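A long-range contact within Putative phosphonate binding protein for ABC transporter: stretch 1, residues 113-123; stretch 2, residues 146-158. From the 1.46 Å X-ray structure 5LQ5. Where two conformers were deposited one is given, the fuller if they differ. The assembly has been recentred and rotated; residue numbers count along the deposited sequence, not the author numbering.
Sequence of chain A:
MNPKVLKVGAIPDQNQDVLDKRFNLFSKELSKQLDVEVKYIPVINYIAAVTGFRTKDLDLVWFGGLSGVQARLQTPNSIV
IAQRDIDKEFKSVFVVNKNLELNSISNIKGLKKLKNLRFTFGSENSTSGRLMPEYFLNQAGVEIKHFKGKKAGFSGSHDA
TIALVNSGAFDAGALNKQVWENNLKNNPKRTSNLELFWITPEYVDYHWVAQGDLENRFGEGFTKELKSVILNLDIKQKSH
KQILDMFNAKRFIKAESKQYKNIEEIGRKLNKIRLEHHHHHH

Stretch 1, residues 113-123: KLKNLRFTFGS
Stretch 2 (146-158) HFKGKKAGFSGSH

The two stretches run side by side in parallel, burying 897 Å² between them, and are joined at two places separated by a loop in the second. At the first, a type II turn from Leu 114 to Leu 117 (Lys 115 phi/psi -60/145, Asn 116 62/23) brings Asn 116 N to 2.8 Å from His 146 O and Leu 117 O to 2.8 Å from Lys 148 N, both hydrogen bonds. Lys 148 (chi1 t, chi2 p, chi3 p) curls back so that its NZ donates to Asn 116 OD1 at 3.0 Å, while Lys 115, extended beyond an m chi1, lays CE over the His 146 ring face, 3.7 Å from ND1.

Phe 147 (m, chi2 -49°) fills the hollow beneath the turn. Leu 114 O meets its ring edge, 3.5 Å from CD1, and Phe 119 (t, chi2 88°) covers one face: Phe 119 CB lies 3.5 Å from the centroid of the Phe 147 ring, almost on its normal. The two ring planes are near parallel (8°) but slid apart, centroids 4.6 Å distant.

The second stretch then loops out through Gly 149, whose phi/psi of 84/0 suits glycine. One water spans the gap, accepting from Phe 119 N (3.0 Å) and donating to Lys 148 O (2.9 Å) and Lys 151 O (2.7 Å).

Parallel beta bridges pair Thr 120 with Gly 153 (CA to CA 4.0 Å) and Phe 121 with Phe 154 (CA to CA 4.8 Å). Hydrogen bonds link Gly 153 N to Phe 119 O (2.9 Å), Phe 121 N to Gly 153 O (2.8 Å) and Ser 155 N to Phe 121 O (2.9 Å). Gly 153 leaves room for Thr 120 (chi1 -170°): a CB would clash with OG1, which donates to Phe 121 O at 2.8 Å. On the other face, Phe 121 (m, chi2 -72°) packs CE2 3.5 Å from Ala 152 CB and CD2 3.6 Å from Phe 154 CE1.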

ATOM      1  N   LYS A 113      -0.696 -12.231 -22.985  1.00 25.99           N
ATOM      2  CA  LYS A 113       0.743 -12.441 -23.310  1.00 26.54           C
ATOM      3  C   LYS A 113       1.573 -12.880 -22.075  1.00 27.77           C
ATOM      4  O   LYS A 113       2.702 -13.328 -22.186  1.00 26.51           O
ATOM      5  CB  LYS A 113       1.352 -11.194 -23.964  1.00 28.37           C
ATOM      6  CG  LYS A 113       0.787 -10.895 -25.356  1.00 36.70           C
ATOM      7  CD  LYS A 113       1.301  -9.582 -25.907  1.00 63.88           C
ATOM      8  CE  LYS A 113       0.428  -9.011 -27.017  1.00 57.52           C
ATOM      9  NZ  LYS A 113       0.958  -7.719 -27.558  1.00 51.95           N
ATOM     10  N   LEU A 114       0.980 -12.787 -20.885  1.00 26.21           N
ATOM     11  CA  LEU A 114       1.676 -13.230 -19.659  1.00 21.63           C
ATOM     12  C   LEU A 114       1.505 -14.693 -19.301  1.00 21.80           C
ATOM     13  O   LEU A 114       2.149 -15.222 -18.375  1.00 24.42           O
ATOM     14  CB  LEU A 114       1.315 -12.321 -18.491  1.00 23.43           C
ATOM     15  CG  LEU A 114       1.632 -10.837 -18.722  1.00 22.02           C
ATOM     16  CD1 LEU A 114       1.197 -10.011 -17.526  1.00 24.18           C
ATOM     17  CD2 LEU A 114       3.106 -10.567 -19.015  1.00 24.22           C
ATOM     18  N   LYS A 115       0.629 -15.366 -20.024  1.00 22.90           N
ATOM     19  CA  LYS A 115       0.437 -16.806 -19.828  1.00 24.32           C
ATOM     20  C   LYS A 115       1.753 -17.569 -20.091  1.00 24.19           C
ATOM     21  O   LYS A 115       2.539 -17.183 -20.955  1.00 27.07           O
ATOM     22  CB  LYS A 115      -0.674 -17.325 -20.738  1.00 27.77           C
ATOM     23  CG  LYS A 115      -2.072 -16.847 -20.391  1.00 25.40           C
ATOM     24  CD  LYS A 115      -3.079 -17.574 -21.280  1.00 31.40           C
ATOM     25  CE  LYS A 115      -4.503 -17.501 -20.778  1.00 37.81           C
ATOM     26  NZ  LYS A 115      -5.303 -18.538 -21.474  1.00 54.76           N
ATOM     27  N   ASN A 116       1.964 -18.638 -19.318  1.00 23.67           N
ATOM     28  CA  ASN A 116       3.167 -19.491 -19.404  1.00 23.89           C
ATOM     29  C   ASN A 116       4.472 -18.746 -19.095  1.00 24.23           C
ATOM     30  O   ASN A 116       5.553 -19.156 -19.519  1.00 28.29           O
ATOM     31  CB  ASN A 116       3.249 -20.241 -20.749  1.00 26.01           C
ATOM     32  CG  ASN A 116       4.139 -21.507 -20.684  1.00 30.96           C
ATOM     33  OD1 ASN A 116       4.137 -22.278 -19.688  1.00 30.66           O
ATOM     34  ND2 ASN A 116       4.900 -21.738 -21.766  1.00 36.45           N
ATOM     35  N   LEU A 117       4.362 -17.632 -18.358  1.00 23.56           N
ATOM     36  CA  LEU A 117       5.537 -16.934 -17.832  1.00 22.88           C
ATOM     37  C   LEU A 117       5.581 -17.155 -16.336  1.00 21.26           C
ATOM     38  O   LEU A 117       4.566 -17.505 -15.708  1.00 22.56           O
ATOM     39  CB  LEU A 117       5.499 -15.440 -18.134  1.00 25.19           C
ATOM     40  CG  LEU A 117       5.558 -15.031 -19.610  1.00 29.54           C
ATOM     41  CD1 LEU A 117       5.535 -13.509 -19.712  1.00 28.99           C
ATOM     42  CD2 LEU A 117       6.801 -15.582 -20.288  1.00 33.61           C
ATOM     43  N   ARG A 118       6.756 -16.935 -15.766  1.00 19.78           N
ATOM     44  CA  ARG A 118       6.939 -16.924 -14.316  1.00 20.44           C
ATOM     45  C   ARG A 118       6.506 -15.545 -13.797  1.00 20.14           C
ATOM     46  O   ARG A 118       7.090 -14.517 -14.170  1.00 19.74           O
ATOM     47  CB  ARG A 118       8.386 -17.218 -13.952  0.50 22.07           C
ATOM     48  CG  ARG A 118       8.858 -18.601 -14.379  0.50 28.81           C
ATOM     49  CD  ARG A 118      10.370 -18.734 -14.257  0.50 34.56           C
ATOM     50  NE  ARG A 118      11.009 -17.640 -14.980  0.50 30.12           N
ATOM     51  CZ  ARG A 118      12.230 -17.186 -14.734  0.50 39.24           C
ATOM     52  NH1 ARG A 118      12.956 -17.741 -13.806  0.50 37.59           N
ATOM     53  NH2 ARG A 118      12.710 -16.169 -15.410  0.50 33.13           N
ATOM     54  N   PHE A 119       5.450 -15.511 -12.992  1.00 19.69           N
ATOM     55  CA  PHE A 119       4.788 -14.241 -12.603  1.00 19.07           C
ATOM     56  C   PHE A 119       4.775 -14.132 -11.080  1.00 15.92           C
ATOM     57  O   PHE A 119       4.489 -15.103 -10.376  1.00 17.70           O
ATOM     58  CB  PHE A 119       3.344 -14.169 -13.135  1.00 19.23           C
ATOM     59  CG  PHE A 119       2.676 -12.872 -12.856  1.00 17.24           C
ATOM     60  CD1 PHE A 119       2.796 -11.820 -13.747  1.00 21.21           C
ATOM     61  CD2 PHE A 119       2.025 -12.655 -11.660  1.00 19.05           C
ATOM     62  CE1 PHE A 119       2.229 -10.577 -13.479  1.00 21.59           C
ATOM     63  CE2 PHE A 119       1.443 -11.434 -11.383  1.00 22.25           C
ATOM     64  CZ  PHE A 119       1.562 -10.387 -12.272  1.00 21.82           C
ATOM     65  N   THR A 120       5.113 -12.944 -10.580  1.00 14.44           N
ATOM     66  CA  THR A 120       4.991 -12.656  -9.133  1.00 15.42           C
ATOM     67  C   THR A 120       4.099 -11.426  -8.862  1.00 15.72           C
ATOM     68  O   THR A 120       4.217 -10.381  -9.490  1.00 17.01           O
ATOM     69  CB  THR A 120       6.336 -12.492  -8.424  1.00 17.22           C
ATOM     70  OG1 THR A 120       6.135 -12.454  -6.997  1.00 16.77           O
ATOM     71  CG2 THR A 120       7.110 -11.249  -8.868  1.00 19.69           C
ATOM     72  N   PHE A 121       3.225 -11.590  -7.898  1.00 15.84           N
ATOM     73  CA  PHE A 121       2.532 -10.523  -7.250  1.00 16.05           C
ATOM     74  C   PHE A 121       3.382 -10.000  -6.090  1.00 16.02           C
ATOM     75  O   PHE A 121       4.450 -10.535  -5.754  1.00 14.87           O
ATOM     76  CB  PHE A 121       1.230 -11.059  -6.641  1.00 16.43           C
ATOM     77  CG  PHE A 121       0.199 -11.526  -7.646  1.00 16.62           C
ATOM     78  CD1 PHE A 121      -0.510 -10.627  -8.425  1.00 17.33           C
ATOM     79  CD2 PHE A 121      -0.067 -12.860  -7.791  1.00 20.72           C
ATOM     80  CE1 PHE A 121      -1.485 -11.067  -9.286  1.00 17.10           C
ATOM     81  CE2 PHE A 121      -1.016 -13.299  -8.674  1.00 23.84           C
ATOM     82  CZ  PHE A 121      -1.712 -12.412  -9.416  1.00 19.24           C
ATOM     83  N   GLY A 122       2.910  -8.935  -5.485  1.00 15.56           N
ATOM     84  CA  GLY A 122       3.387  -8.486  -4.184  1.00 15.53           C
ATOM     85  C   GLY A 122       2.817  -9.327  -3.042  1.00 16.19           C
ATOM     86  O   GLY A 122       2.575 -10.517  -3.199  1.00 16.04           O
ATOM     87  N   SER A 123       2.581  -8.686  -1.902  1.00 14.87           N
ATOM     88  CA  SER A 123       1.922  -9.386  -0.798  1.00 15.23           C
ATOM     89  C   SER A 123       0.614 -10.004  -1.230  1.00 15.17           C
ATOM     90  O   SER A 123      -0.125  -9.405  -1.999  1.00 16.45           O
ATOM     91  CB  SER A 123       1.639  -8.442   0.369  1.00 16.61           C
ATOM     92  OG  SER A 123       0.857  -9.087   1.400  1.00 18.15           O
ATOM     93  N   HIS A 146      -2.537 -20.465 -15.123  1.00 22.04           N
ATOM     94  CA  HIS A 146      -1.949 -20.275 -16.471  1.00 24.70           C
ATOM     95  C   HIS A 146      -0.489 -19.870 -16.478  1.00 27.06           C
ATOM     96  O   HIS A 146       0.145 -19.836 -17.523  1.00 25.18           O
ATOM     97  CB  HIS A 146      -2.735 -19.252 -17.263  1.00 24.96           C
ATOM     98  CG  HIS A 146      -4.145 -19.678 -17.542  1.00 26.42           C
ATOM     99  ND1 HIS A 146      -5.215 -18.822 -17.443  1.00 29.96           N
ATOM    100  CD2 HIS A 146      -4.662 -20.880 -17.898  1.00 35.27           C
ATOM    101  CE1 HIS A 146      -6.329 -19.464 -17.745  1.00 35.82           C
ATOM    102  NE2 HIS A 146      -6.023 -20.720 -18.013  1.00 41.62           N
ATOM    103  N   PHE A 147       0.023 -19.478 -15.331  1.00 23.68           N
ATOM    104  CA  PHE A 147       1.427 -19.132 -15.225  1.00 24.94           C
ATOM    105  C   PHE A 147       2.305 -20.369 -15.207  1.00 27.05           C
ATOM    106  O   PHE A 147       1.837 -21.470 -14.898  1.00 25.29           O
ATOM    107  CB  PHE A 147       1.665 -18.256 -13.998  1.00 20.08           C
ATOM    108  CG  PHE A 147       0.972 -16.896 -14.062  1.00 20.31           C
ATOM    109  CD1 PHE A 147       1.070 -16.081 -15.183  1.00 20.98           C
ATOM    110  CD2 PHE A 147       0.261 -16.418 -12.972  1.00 18.92           C
ATOM    111  CE1 PHE A 147       0.461 -14.842 -15.225  1.00 22.81           C
ATOM    112  CE2 PHE A 147      -0.331 -15.174 -13.002  1.00 22.87           C
ATOM    113  CZ  PHE A 147      -0.237 -14.386 -14.127  1.00 24.17           C
ATOM    114  N   LYS A 148       3.574 -20.157 -15.554  1.00 25.59           N
ATOM    115  CA  LYS A 148       4.615 -21.192 -15.465  1.00 29.70           C
ATOM    116  C   LYS A 148       4.593 -21.749 -14.028  1.00 31.79           C
ATOM    117  O   LYS A 148       4.632 -20.990 -13.046  1.00 37.20           O
ATOM    118  CB  LYS A 148       5.995 -20.614 -15.890  1.00 36.65           C
ATOM    119  CG  LYS A 148       7.148 -21.609 -16.009  1.00 48.03           C
ATOM    120  CD  LYS A 148       6.977 -22.559 -17.177  1.00 45.37           C
ATOM    121  CE  LYS A 148       7.382 -21.958 -18.506  1.00 41.99           C
ATOM    122  NZ  LYS A 148       7.113 -22.927 -19.612  1.00 43.66           N
ATOM    123  N   GLY A 149       4.468 -23.069 -13.901  1.00 34.03           N
ATOM    124  CA  GLY A 149       4.333 -23.715 -12.580  1.00 31.56           C
ATOM    125  C   GLY A 149       2.931 -23.780 -11.973  1.00 26.87           C
ATOM    126  O   GLY A 149       2.742 -24.334 -10.895  1.00 38.32           O
ATOM    127  N   LYS A 150       1.951 -23.249 -12.700  1.00 25.13           N
ATOM    128  CA  LYS A 150       0.511 -23.168 -12.307  1.00 26.28           C
ATOM    129  C   LYS A 150       0.327 -22.449 -10.966  1.00 26.20           C
ATOM    130  O   LYS A 150      -0.621 -22.681 -10.197  1.00 29.32           O
ATOM    131  CB  LYS A 150      -0.167 -24.554 -12.333  1.00 33.01           C
ATOM    132  CG  LYS A 150       0.239 -25.399 -13.547  1.00 50.37           C
ATOM    133  CD  LYS A 150      -0.922 -26.095 -14.234  1.00 58.04           C
ATOM    134  CE  LYS A 150      -0.445 -26.776 -15.514  1.00 58.09           C
ATOM    135  NZ  LYS A 150      -1.565 -27.084 -16.443  1.00112.30           N
ATOM    136  N   LYS A 151       1.247 -21.529 -10.718  1.00 23.07           N
ATOM    137  CA  LYS A 151       1.231 -20.739  -9.490  1.00 23.72           C
ATOM    138  C   LYS A 151       1.881 -19.394  -9.749  1.00 22.91           C
ATOM    139  O   LYS A 151       2.535 -19.190 -10.741  1.00 24.18           O
ATOM    140  CB  LYS A 151       1.907 -21.470  -8.328  1.00 37.99           C
ATOM    141  CG  LYS A 151       3.385 -21.681  -8.482  1.00 98.06           C
ATOM    142  CD  LYS A 151       3.916 -22.589  -7.391  1.00112.49           C
ATOM    143  CE  LYS A 151       5.370 -22.257  -7.106  1.00 99.04           C
ATOM    144  NZ  LYS A 151       6.019 -23.169  -6.131  1.00 93.01           N
ATOM    145  N   ALA A 152       1.616 -18.466  -8.838  1.00 21.79           N
ATOM    146  CA  ALA A 152       2.228 -17.145  -8.872  1.00 21.29           C
ATOM    147  C   ALA A 152       3.040 -16.973  -7.629  1.00 20.10           C
ATOM    148  O   ALA A 152       2.695 -17.470  -6.534  1.00 21.81           O
ATOM    149  CB  ALA A 152       1.164 -16.068  -8.937  1.00 22.67           C
ATOM    150  N   GLY A 153       4.091 -16.183  -7.761  1.00 19.20           N
ATOM    151  CA  GLY A 153       4.843 -15.745  -6.564  1.00 16.51           C
ATOM    152  C   GLY A 153       4.070 -14.641  -5.801  1.00 18.26           C
ATOM    153  O   GLY A 153       3.194 -13.968  -6.364  1.00 15.75           O
ATOM    154  N   PHE A 154       4.390 -14.491  -4.522  1.00 17.06           N
ATOM    155  CA  PHE A 154       3.935 -13.391  -3.664  1.00 15.98           C
ATOM    156  C   PHE A 154       5.187 -12.874  -2.963  1.00 17.91           C
ATOM    157  O   PHE A 154       5.715 -13.499  -2.055  1.00 20.71           O
ATOM    158  CB  PHE A 154       2.866 -13.833  -2.685  1.00 16.47           C
ATOM    159  CG  PHE A 154       1.638 -14.406  -3.360  1.00 16.66           C
ATOM    160  CD1 PHE A 154       0.641 -13.595  -3.854  1.00 17.58           C
ATOM    161  CD2 PHE A 154       1.482 -15.786  -3.509  1.00 21.66           C
ATOM    162  CE1 PHE A 154      -0.471 -14.110  -4.472  1.00 18.31           C
ATOM    163  CE2 PHE A 154       0.362 -16.295  -4.124  1.00 22.67           C
ATOM    164  CZ  PHE A 154      -0.611 -15.466  -4.615  1.00 23.56           C
ATOM    165  N   SER A 155       5.646 -11.707  -3.400  1.00 16.09           N
ATOM    166  CA  SER A 155       6.936 -11.193  -2.973  1.00 17.32           C
ATOM    167  C   SER A 155       6.884 -10.531  -1.605  1.00 19.45           C
ATOM    168  O   SER A 155       7.907 -10.382  -0.961  1.00 21.15           O
ATOM    169  CB  SER A 155       7.418 -10.134  -3.984  1.00 15.92           C
ATOM    170  OG  SER A 155       6.700  -8.944  -3.766  1.00 17.13           O
ATOM    171  N   GLY A 156       5.692 -10.091  -1.200  1.00 16.71           N
ATOM    172  CA  GLY A 156       5.507  -9.352   0.046  1.00 18.50           C
ATOM    173  C   GLY A 156       5.623  -7.850   0.043  1.00 16.95           C
ATOM    174  O   GLY A 156       5.234  -7.185   0.990  1.00 19.05           O
ATOM    175  N   SER A 157       6.184  -7.295  -1.013  1.00 16.09           N
ATOM    176  CA  SER A 157       6.340  -5.835  -1.060  1.00 16.62           C
ATOM    177  C   SER A 157       6.574  -5.388  -2.488  1.00 16.78           C
ATOM    178  O   SER A 157       7.032  -6.155  -3.343  1.00 16.36           O
ATOM    179  CB  SER A 157       7.483  -5.352  -0.170  1.00 20.14           C
ATOM    180  OG  SER A 157       8.726  -5.220  -0.874  1.00 20.68           O
ATOM    181  N   HIS A 158       6.291  -4.111  -2.729  1.00 16.53           N
ATOM    182  CA  HIS A 158       6.460  -3.573  -4.085  1.00 16.65           C
ATOM    183  C   HIS A 158       7.948  -3.512  -4.462  1.00 17.46           C
ATOM    184  O   HIS A 158       8.318  -3.758  -5.626  1.00 17.96           O
ATOM    185  CB  HIS A 158       5.779  -2.230  -4.230  1.00 18.56           C
ATOM    186  CG  HIS A 158       4.332  -2.285  -3.891  1.00 15.70           C
ATOM    187  ND1 HIS A 158       3.459  -3.143  -4.524  1.00 16.86           N
ATOM    188  CD2 HIS A 158       3.635  -1.708  -2.882  1.00 18.32           C
ATOM    189  CE1 HIS A 158       2.270  -3.039  -3.958  1.00 16.87           C
ATOM    190  NE2 HIS A 158       2.343  -2.158  -2.978  1.00 17.86           N
TER
HETATM  191  O   HOH W   1       4.732 -18.245 -12.055  1.00 23.86           O